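Local coordinates for protein dITP/XTP pyrophosphatase (Coxiella burnetii, PDB 3TQU) that probably hydrolyses non-canonical purine nucleoside triphosphates such as XTP, dITP and ITP to monophosphate and diphosphate, with magnesium, so cleansing the nucleotide pool, at residues A[6-11]-A[64-69]; A[22-27]-A[192-197]; A[89-94]-A[103-108]; A[144-149]-A[164-169]. One frame throughout, in Å; residues are numbered along the deposited sequence.

Contact 1: A[6-11]-A[64-69]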
# COMPACT_ATOMS: atom_id res chain seq x y z
N GLU A 6 -15.64 16.44 -3.21
CA GLU A 6 -14.44 17.26 -3.09
C GLU A 6 -13.29 16.47 -2.47
O GLU A 6 -13.41 15.93 -1.37
CB GLU A 6 -14.72 18.50 -2.24
CG GLU A 6 -15.66 19.50 -2.88
CD GLU A 6 -15.84 20.75 -2.04
OE1 GLU A 6 -15.95 20.63 -0.80
OE2 GLU A 6 -15.85 21.86 -2.61
N ILE A 7 -12.17 16.40 -3.19
CA ILE A 7 -10.98 15.72 -2.67
C ILE A 7 -9.78 16.66 -2.70
O ILE A 7 -9.52 17.31 -3.71
CB ILE A 7 -10.66 14.44 -3.47
CG1 ILE A 7 -11.86 13.49 -3.48
CG2 ILE A 7 -9.44 13.74 -2.88
CD1 ILE A 7 -11.66 12.26 -4.33
N VAL A 8 -9.07 16.74 -1.59
CA VAL A 8 -7.89 17.60 -1.50
C VAL A 8 -6.67 16.92 -2.08
O VAL A 8 -6.39 15.76 -1.77
CB VAL A 8 -7.60 18.01 -0.04
CG1 VAL A 8 -6.27 18.75 0.05
CG2 VAL A 8 -8.73 18.85 0.52
N LEU A 9 -5.94 17.65 -2.92
CA LEU A 9 -4.68 17.17 -3.48
C LEU A 9 -3.53 17.75 -2.66
O LEU A 9 -3.39 18.97 -2.56
CB LEU A 9 -4.56 17.61 -4.94
CG LEU A 9 -3.53 16.87 -5.81
CD1 LEU A 9 -3.94 15.42 -6.01
CD2 LEU A 9 -3.38 17.57 -7.15
N ALA A 10 -2.71 16.88 -2.09
CA ALA A 10 -1.62 17.34 -1.23
C ALA A 10 -0.51 18.05 -2.01
O ALA A 10 0.20 18.89 -1.47
CB ALA A 10 -1.04 16.17 -0.43
N SER A 11 -0.39 17.73 -3.30
CA SER A 11 0.70 18.25 -4.12
C SER A 11 0.53 19.72 -4.52
O SER A 11 -0.58 20.20 -4.73
CB SER A 11 0.84 17.39 -5.38
OG SER A 11 1.87 17.88 -6.22
N THR A 64 -7.76 19.78 6.58
CA THR A 64 -8.88 20.28 5.78
C THR A 64 -10.24 19.71 6.18
O THR A 64 -11.27 20.34 5.97
CB THR A 64 -8.66 20.04 4.27
OG1 THR A 64 -8.61 18.63 4.02
CG2 THR A 64 -7.35 20.68 3.82
N GLY A 65 -10.24 18.50 6.74
CA GLY A 65 -11.49 17.84 7.09
C GLY A 65 -12.13 17.15 5.89
O GLY A 65 -13.23 16.62 6.00
N LEU A 66 -11.44 17.17 4.76
CA LEU A 66 -11.93 16.52 3.54
C LEU A 66 -11.10 15.28 3.24
O LEU A 66 -10.02 15.11 3.80
CB LEU A 66 -11.82 17.48 2.36
CG LEU A 66 -12.72 18.72 2.29
CD1 LEU A 66 -12.39 19.51 1.03
CD2 LEU A 66 -14.19 18.33 2.30
N PRO A 67 -11.61 14.40 2.36
CA PRO A 67 -10.79 13.30 1.84
C PRO A 67 -9.55 13.89 1.17
O PRO A 67 -9.63 15.00 0.65
CB PRO A 67 -11.68 12.65 0.79
CG PRO A 67 -13.08 13.02 1.19
CD PRO A 67 -12.98 14.38 1.80
N ALA A 68 -8.43 13.18 1.19
CA ALA A 68 -7.21 13.73 0.63
C ALA A 68 -6.44 12.67 -0.15
O ALA A 68 -6.44 11.50 0.22
CB ALA A 68 -6.34 14.33 1.72
N LEU A 69 -5.80 13.10 -1.22
CA LEU A 69 -5.04 12.21 -2.08
C LEU A 69 -3.61 12.71 -2.22
O LEU A 69 -3.38 13.89 -2.48
CB LEU A 69 -5.71 12.12 -3.46
CG LEU A 69 -5.14 11.13 -4.47
CD1 LEU A 69 -6.22 10.72 -5.46
CD2 LEU A 69 -3.93 11.70 -5.20
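Parallel strand pairing inside the mixed sheet joins 6-11 to 64-69, with strand 5-9 lying between strands 29-33 and 68-77. Three backbone bonds set the register. Val8 N reaches Pro67 O at 2.9 Å, in the carbonyl plane. Val8 O then receives Leu69 N at 2.8 Å nearly along the C=O axis, and Ala68 CA adds a CH...O contact to the same oxygen at 3.2 Å. Just past the strand, Ala10 N closes on Leu69 O at 3.1 Å. Val8 and Ala68 share the face packed by Ala60 of helix 49-64. There Val8 CG2, anti to its carbonyl carbon, meets Leu66 CD1 at 3.8 Å, the two side chains crossing at about a right angle, and comes tip to tip with Thr64. Thr64 OG1 is engaged with Ala60 O and, in an ST turn, accepts from Leu66 N. On the other face Leu9 and Leu69 lie side by side, Leu9 CD1 being 3.8 Å from Leu69 CD2, while Phe31 touches Leu69. Polar backbone atoms are thus paired within the sheet while hydrocarbon fills both faces; the pairing runs up to Ala10, next to Ser11, a predicted substrate-binding residue.

Contact 2: A[22-27]-A[192-197]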
# COMPACT_ATOMS: atom_id res chain seq x y z
N GLU A 22 -7.69 15.98 -16.11
CA GLU A 22 -7.85 15.33 -17.41
C GLU A 22 -8.32 13.88 -17.22
O GLU A 22 -9.19 13.40 -17.94
CB GLU A 22 -6.53 15.36 -18.17
CG GLU A 22 -6.52 14.52 -19.44
CD GLU A 22 -7.34 15.13 -20.55
OE1 GLU A 22 -7.51 16.37 -20.55
OE2 GLU A 22 -7.82 14.37 -21.42
N LEU A 23 -7.73 13.21 -16.24
CA LEU A 23 -8.03 11.81 -15.97
C LEU A 23 -9.48 11.58 -15.57
O LEU A 23 -10.11 10.62 -16.01
CB LEU A 23 -7.12 11.28 -14.87
CG LEU A 23 -7.36 9.83 -14.45
CD1 LEU A 23 -6.81 8.89 -15.50
CD2 LEU A 23 -6.74 9.55 -13.09
N LEU A 24 -10.01 12.47 -14.73
CA LEU A 24 -11.34 12.28 -14.16
C LEU A 24 -12.37 13.27 -14.70
O LEU A 24 -13.35 13.58 -14.03
CB LEU A 24 -11.28 12.39 -12.63
CG LEU A 24 -10.28 11.45 -11.97
CD1 LEU A 24 -10.37 11.57 -10.46
CD2 LEU A 24 -10.52 10.01 -12.41
N ARG A 25 -12.15 13.73 -15.93
CA ARG A 25 -12.98 14.77 -16.52
C ARG A 25 -14.46 14.40 -16.62
O ARG A 25 -15.33 15.27 -16.66
CB ARG A 25 -12.44 15.17 -17.90
CG ARG A 25 -12.51 14.06 -18.94
CD ARG A 25 -11.81 14.48 -20.22
NE ARG A 25 -11.99 13.50 -21.30
CZ ARG A 25 -11.16 12.48 -21.52
NH1 ARG A 25 -10.11 12.29 -20.74
NH2 ARG A 25 -11.40 11.64 -22.52
N ASP A 26 -14.75 13.10 -16.67
CA ASP A 26 -16.12 12.65 -16.84
C ASP A 26 -16.80 12.24 -15.53
O ASP A 26 -17.95 11.81 -15.52
CB ASP A 26 -16.19 11.50 -17.86
CG ASP A 26 -15.93 11.97 -19.28
OD1 ASP A 26 -16.13 13.17 -19.56
OD2 ASP A 26 -15.53 11.14 -20.12
N LEU A 27 -16.07 12.39 -14.43
CA LEU A 27 -16.60 12.08 -13.10
C LEU A 27 -16.94 13.35 -12.34
O LEU A 27 -16.33 14.40 -12.56
CB LEU A 27 -15.59 11.25 -12.31
CG LEU A 27 -15.26 9.85 -12.83
CD1 LEU A 27 -14.13 9.23 -12.01
CD2 LEU A 27 -16.49 8.97 -12.81
N GLN A 192 -5.31 3.03 -12.51
CA GLN A 192 -5.80 2.20 -11.41
C GLN A 192 -6.76 3.00 -10.55
O GLN A 192 -7.83 2.51 -10.17
CB GLN A 192 -4.63 1.71 -10.55
CG GLN A 192 -3.62 0.83 -11.27
CD GLN A 192 -2.43 0.48 -10.39
OE1 GLN A 192 -2.52 0.54 -9.16
NE2 GLN A 192 -1.31 0.13 -11.01
N LEU A 193 -6.38 4.24 -10.25
CA LEU A 193 -7.22 5.15 -9.48
C LEU A 193 -8.53 5.45 -10.20
O LEU A 193 -9.60 5.42 -9.58
CB LEU A 193 -6.47 6.47 -9.22
CG LEU A 193 -7.25 7.54 -8.45
CD1 LEU A 193 -7.46 7.10 -7.01
CD2 LEU A 193 -6.51 8.87 -8.50
N SER A 194 -8.46 5.73 -11.49
CA SER A 194 -9.65 6.03 -12.28
C SER A 194 -10.62 4.86 -12.28
O SER A 194 -11.83 5.04 -12.14
CB SER A 194 -9.27 6.38 -13.72
OG SER A 194 -10.43 6.68 -14.47
N THR A 195 -10.09 3.65 -12.46
CA THR A 195 -10.92 2.46 -12.46
C THR A 195 -11.74 2.36 -11.17
O THR A 195 -12.94 2.08 -11.21
CB THR A 195 -10.08 1.18 -12.64
OG1 THR A 195 -9.48 1.19 -13.94
CG2 THR A 195 -10.95 -0.06 -12.49
N VAL A 196 -11.09 2.61 -10.04
CA VAL A 196 -11.76 2.52 -8.75
C VAL A 196 -12.79 3.64 -8.58
O VAL A 196 -13.92 3.39 -8.17
CB VAL A 196 -10.76 2.56 -7.58
CG1 VAL A 196 -11.50 2.59 -6.25
CG2 VAL A 196 -9.82 1.36 -7.65
N LEU A 197 -12.40 4.86 -8.92
CA LEU A 197 -13.29 6.01 -8.76
C LEU A 197 -14.48 5.94 -9.71
O LEU A 197 -15.61 6.24 -9.33
CB LEU A 197 -12.52 7.31 -8.96
CG LEU A 197 -11.53 7.65 -7.85
CD1 LEU A 197 -10.79 8.95 -8.14
CD2 LEU A 197 -12.26 7.73 -6.51
O HOH W 1 -10.14 7.96 -16.87
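Apolar packing dominates where the end of helix 14-23 and its following turn meet helix 185-199. Leu197 is the shared target of two leucines. Its CD1 touches Leu24 CD1 at 3.5 Å, a close methyl-to-methyl approach between side chains that cross at about a right angle. Leu27 also crosses it squarely, setting CD1 3.9 Å from Leu197 CB. Ser194, about one helical turn before Leu197, receives the branched end of Leu23, with Leu23 CD1 3.9 Å from Ser194 CB. Phe31 and Ile29 of strand 29-33 touch Leu24 and Leu197 respectively, so the sheet backs this layer. The polar link is a single water. It donates to Leu23 O at 2.8 Å and lies 2.7 Å from Ser194 OG, which stands anti to its own backbone N. Within the turn, Leu27 N bonds to Leu24 O, closing a type I beta turn. Arg25 NH1 folds back to Glu22 O at 3.1 Å, the acceptor lying in the guanidinium plane; Glu22 OE2, well out of that plane, adds charge attraction alone. Apolar packing therefore does most of the holding between this helix end with its turn and helix 185-199, while the water bonds the Leu23 carbonyl at the helix end.

Contact 3: A[89-94]-A[103-108]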
# COMPACT_ATOMS: atom_id res chain seq x y z
N SER A 89 14.98 12.42 -4.96
CA SER A 89 15.12 13.87 -5.08
C SER A 89 16.33 14.40 -4.31
O SER A 89 16.83 15.49 -4.61
CB SER A 89 13.85 14.57 -4.60
OG SER A 89 13.59 14.28 -3.24
N ARG A 90 16.80 13.63 -3.33
CA ARG A 90 17.89 14.07 -2.46
C ARG A 90 19.23 13.44 -2.83
O ARG A 90 20.25 13.69 -2.19
CB ARG A 90 17.57 13.72 -1.00
CG ARG A 90 16.45 14.55 -0.39
CD ARG A 90 16.04 13.99 0.97
NE ARG A 90 15.30 12.74 0.83
CZ ARG A 90 14.94 11.96 1.85
NH1 ARG A 90 15.27 12.30 3.09
NH2 ARG A 90 14.27 10.84 1.63
N TYR A 91 19.23 12.63 -3.89
CA TYR A 91 20.36 11.77 -4.21
C TYR A 91 21.69 12.50 -4.42
O TYR A 91 22.75 11.95 -4.14
CB TYR A 91 20.03 10.90 -5.42
CG TYR A 91 20.95 9.71 -5.60
CD1 TYR A 91 21.07 8.76 -4.60
CD2 TYR A 91 21.68 9.54 -6.76
CE1 TYR A 91 21.90 7.67 -4.75
CE2 TYR A 91 22.51 8.45 -6.93
CZ TYR A 91 22.62 7.52 -5.92
OH TYR A 91 23.45 6.44 -6.07
N ALA A 92 21.63 13.73 -4.92
CA ALA A 92 22.85 14.49 -5.18
C ALA A 92 23.01 15.68 -4.23
O ALA A 92 23.63 16.68 -4.58
CB ALA A 92 22.90 14.95 -6.63
N GLY A 93 22.45 15.55 -3.04
CA GLY A 93 22.51 16.62 -2.05
C GLY A 93 21.38 17.61 -2.22
O GLY A 93 20.62 17.54 -3.18
N LYS A 94 21.27 18.55 -1.28
CA LYS A 94 20.24 19.58 -1.37
C LYS A 94 20.67 20.68 -2.34
O LYS A 94 21.87 20.93 -2.52
CB LYS A 94 19.95 20.18 0.01
CG LYS A 94 20.95 21.24 0.43
CD LYS A 94 20.55 21.88 1.76
CE LYS A 94 20.70 20.90 2.91
NZ LYS A 94 20.43 21.56 4.22
N GLN A 103 24.04 12.59 -13.13
CA GLN A 103 25.46 12.28 -13.10
C GLN A 103 25.84 11.40 -11.91
O GLN A 103 26.69 10.51 -12.04
CB GLN A 103 26.31 13.56 -13.11
CG GLN A 103 26.38 14.21 -14.48
CD GLN A 103 26.93 13.28 -15.53
OE1 GLN A 103 27.93 12.59 -15.31
NE2 GLN A 103 26.27 13.23 -16.69
N LYS A 104 25.21 11.64 -10.77
CA LYS A 104 25.49 10.83 -9.59
C LYS A 104 25.03 9.39 -9.79
O LYS A 104 25.71 8.44 -9.38
CB LYS A 104 24.86 11.44 -8.34
CG LYS A 104 25.25 10.72 -7.05
CD LYS A 104 25.36 11.69 -5.88
CE LYS A 104 25.85 10.99 -4.62
NZ LYS A 104 24.91 9.93 -4.16
N VAL A 105 23.87 9.22 -10.42
CA VAL A 105 23.38 7.88 -10.74
C VAL A 105 24.32 7.17 -11.69
O VAL A 105 24.64 5.99 -11.50
CB VAL A 105 21.96 7.93 -11.34
CG1 VAL A 105 21.66 6.64 -12.09
CG2 VAL A 105 20.94 8.18 -10.24
N LEU A 106 24.77 7.88 -12.72
CA LEU A 106 25.69 7.31 -13.70
C LEU A 106 27.02 6.91 -13.05
O LEU A 106 27.57 5.85 -13.35
CB LEU A 106 25.93 8.28 -14.86
CG LEU A 106 24.74 8.53 -15.79
CD1 LEU A 106 25.05 9.62 -16.81
CD2 LEU A 106 24.32 7.24 -16.50
N GLU A 107 27.52 7.76 -12.16
CA GLU A 107 28.76 7.46 -11.44
C GLU A 107 28.58 6.26 -10.52
O GLU A 107 29.46 5.40 -10.43
CB GLU A 107 29.21 8.67 -10.61
CG GLU A 107 29.67 9.86 -11.44
CD GLU A 107 30.09 11.04 -10.58
OE1 GLU A 107 29.96 10.95 -9.34
OE2 GLU A 107 30.54 12.06 -11.15
N ALA A 108 27.45 6.21 -9.82
CA ALA A 108 27.15 5.12 -8.90
C ALA A 108 27.13 3.77 -9.60
O ALA A 108 27.69 2.80 -9.11
CB ALA A 108 25.82 5.37 -8.19
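Tyr91 swings its ring toward helix 98-112 by placing CG anti to the backbone N (chi1 -163°), and Lys104 comes to meet it with CG also anti to its N. The lysine chain bends at chi2 and again at chi4 (-62°), and the second bend folds its ammonium back over the tyrosine. NZ ends 3.8 Å from the centroid of the Tyr91 ring and 11° off its normal, a cation-pi contact over the centre of one face. The same nitrogen donates to Tyr91 O at 3.0 Å in the carbonyl plane, so one residue grips the charge with both its ring and its backbone. Farther back along the chain, Lys104 CG lies 3.6 Å from Tyr91 CE2, and Lys104 CD rests against Ala92 CA at 3.8 Å. The Val105 and Tyr91 side chains cross at about a right angle, Val105 CG2 lying 3.7 Å from Tyr91 CE2. At the ring edge, near its plane, Ala108 CB approaches Tyr91 OH at 3.4 Å. Tyr159, a predicted substrate-binding residue, touches both Tyr91 and Val105. The pattern is a lysine-tyrosine cation-pi pair that fastens a type I turn, Arg90 to Gly93, onto the helix following it, beside the probable nucleotide pocket.

Contact 4: A[144-149]-A[164-169]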
# COMPACT_ATOMS: atom_id res chain seq x y z
N GLU A 144 9.04 -0.45 -15.75
CA GLU A 144 10.35 -1.11 -15.83
C GLU A 144 11.17 -0.66 -17.04
O GLU A 144 10.66 -0.55 -18.15
CB GLU A 144 10.18 -2.63 -15.86
CG GLU A 144 9.37 -3.20 -14.70
CD GLU A 144 9.21 -4.70 -14.78
OE1 GLU A 144 9.76 -5.31 -15.72
OE2 GLU A 144 8.52 -5.28 -13.91
N GLY A 145 12.46 -0.42 -16.82
CA GLY A 145 13.35 -0.04 -17.90
C GLY A 145 14.81 -0.30 -17.57
O GLY A 145 15.12 -1.18 -16.76
N GLU A 146 15.69 0.47 -18.19
CA GLU A 146 17.13 0.33 -17.97
C GLU A 146 17.76 1.71 -17.90
O GLU A 146 17.26 2.66 -18.51
CB GLU A 146 17.77 -0.45 -19.12
CG GLU A 146 17.20 -1.84 -19.33
CD GLU A 146 17.79 -2.52 -20.55
OE1 GLU A 146 18.63 -1.90 -21.24
OE2 GLU A 146 17.41 -3.68 -20.83
N ILE A 147 18.86 1.82 -17.16
CA ILE A 147 19.59 3.08 -17.08
C ILE A 147 20.58 3.18 -18.23
O ILE A 147 21.44 2.32 -18.41
CB ILE A 147 20.35 3.21 -15.74
CG1 ILE A 147 19.39 3.01 -14.57
CG2 ILE A 147 21.03 4.57 -15.65
CD1 ILE A 147 18.27 4.04 -14.51
N ALA A 148 20.46 4.24 -19.02
CA ALA A 148 21.33 4.44 -20.17
C ALA A 148 22.73 4.85 -19.73
O ALA A 148 22.95 5.19 -18.56
CB ALA A 148 20.74 5.48 -21.11
N ARG A 149 23.68 4.81 -20.66
CA ARG A 149 25.06 5.15 -20.38
C ARG A 149 25.25 6.66 -20.36
O ARG A 149 26.11 7.18 -19.66
CB ARG A 149 25.99 4.52 -21.43
CG ARG A 149 25.85 3.01 -21.57
CD ARG A 149 26.64 2.27 -20.51
NE ARG A 149 26.48 0.82 -20.62
CZ ARG A 149 27.14 -0.06 -19.89
NH1 ARG A 149 28.02 0.35 -18.99
NH2 ARG A 149 26.93 -1.36 -20.06
N TYR A 164 16.00 4.33 -20.06
CA TYR A 164 15.75 3.66 -21.33
C TYR A 164 14.52 2.77 -21.24
O TYR A 164 14.41 1.94 -20.33
CB TYR A 164 16.98 2.84 -21.74
CG TYR A 164 16.84 2.11 -23.06
CD1 TYR A 164 16.61 0.74 -23.10
CD2 TYR A 164 16.93 2.79 -24.27
CE1 TYR A 164 16.48 0.07 -24.30
CE2 TYR A 164 16.80 2.13 -25.47
CZ TYR A 164 16.58 0.77 -25.48
OH TYR A 164 16.45 0.09 -26.68
N VAL A 165 13.61 2.93 -22.19
CA VAL A 165 12.37 2.17 -22.21
C VAL A 165 12.43 1.12 -23.32
O VAL A 165 12.20 1.43 -24.48
CB VAL A 165 11.16 3.08 -22.45
CG1 VAL A 165 9.86 2.29 -22.34
CG2 VAL A 165 11.17 4.23 -21.44
N PRO A 166 12.76 -0.13 -22.94
CA PRO A 166 12.99 -1.24 -23.87
C PRO A 166 11.88 -1.39 -24.91
O PRO A 166 12.16 -1.65 -26.08
CB PRO A 166 13.03 -2.46 -22.95
CG PRO A 166 13.56 -1.92 -21.67
CD PRO A 166 12.95 -0.55 -21.54
N SER A 167 10.63 -1.23 -24.48
CA SER A 167 9.49 -1.42 -25.37
C SER A 167 9.47 -0.42 -26.52
O SER A 167 8.93 -0.71 -27.60
CB SER A 167 8.18 -1.31 -24.58
OG SER A 167 8.05 -0.01 -24.04
N HIS A 168 10.04 0.75 -26.28
CA HIS A 168 10.04 1.83 -27.27
C HIS A 168 11.42 2.06 -27.87
O HIS A 168 11.56 2.82 -28.83
CB HIS A 168 9.53 3.13 -26.64
CG HIS A 168 8.05 3.15 -26.41
ND1 HIS A 168 7.41 2.23 -25.62
CD2 HIS A 168 7.09 3.98 -26.88
CE1 HIS A 168 6.11 2.48 -25.61
NE2 HIS A 168 5.89 3.54 -26.37
N GLN A 169 12.43 1.40 -27.31
CA GLN A 169 13.82 1.60 -27.74
C GLN A 169 14.15 3.09 -27.76
O GLN A 169 14.78 3.59 -28.69
CB GLN A 169 14.07 0.96 -29.11
CG GLN A 169 13.57 -0.47 -29.22
CD GLN A 169 14.22 -1.24 -30.35
OE1 GLN A 169 15.42 -1.11 -30.60
NE2 GLN A 169 13.43 -2.06 -31.03
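Strands 137-147 and 163-165 run antiparallel here and meet in a hydrogen-bonded pair, Glu146 with Tyr164, whose backbones exchange two bonds. Glu146 N donates to Tyr164 O at 2.9 Å in the carbonyl plane. The return bond, Tyr164 N to Glu146 O, is short at 2.6 Å and bent at the hydrogen (140°), although the donor sits nearly along the C=O axis. Tyr164 CB also lies against that acceptor, 3.2 Å from Glu146 O. The tyrosine holds CG anti to its backbone N (chi1 -179°), and its side chain runs alongside that of Glu146, both pointing the same way. OE1 of Glu146 is 3.8 Å from Tyr164 CD1, with carboxylate and ring planes 39° apart; Arg152 also touches the tyrosine. Pro166 lays CD 3.7 Å from Gly145 CA. In the turn beyond, His168 NE2 is bonded to Glu179. The two backbone bonds do the polar holding of this short junction and fix its register, while the side chains only pack alongside. Its selective feature is Gly145: Tyr164 O comes within 3.3 Å of Gly145 CA, an approach that a CB at this position would block by colliding with the carbonyl oxygen.

In the fold
From the N terminus, strand 5-9 opens contact 1, and the end of helix 14-23 opens contact 2 before 64-69 returns to close contact 1, so these two cross. Contact 3 then closes a short local loop from 89-94 to helix 98-112, and contact 4 closes the next one, from strand 137-147 to strand 163-165. The two follow in series, and both nest within the long loop that 192-197 finally closes in contact 2. Contacts 1 and 2 touch where Leu69 packs on Leu193, joining sheet to C-terminal helix. Across the chain's centre from contact 1, contacts 3 and 4 meet through Leu106 against Ala148 and Arg149 and Val105 against Ile147, tying helix 98-112 to the end of strand 137-147 and the loop after it.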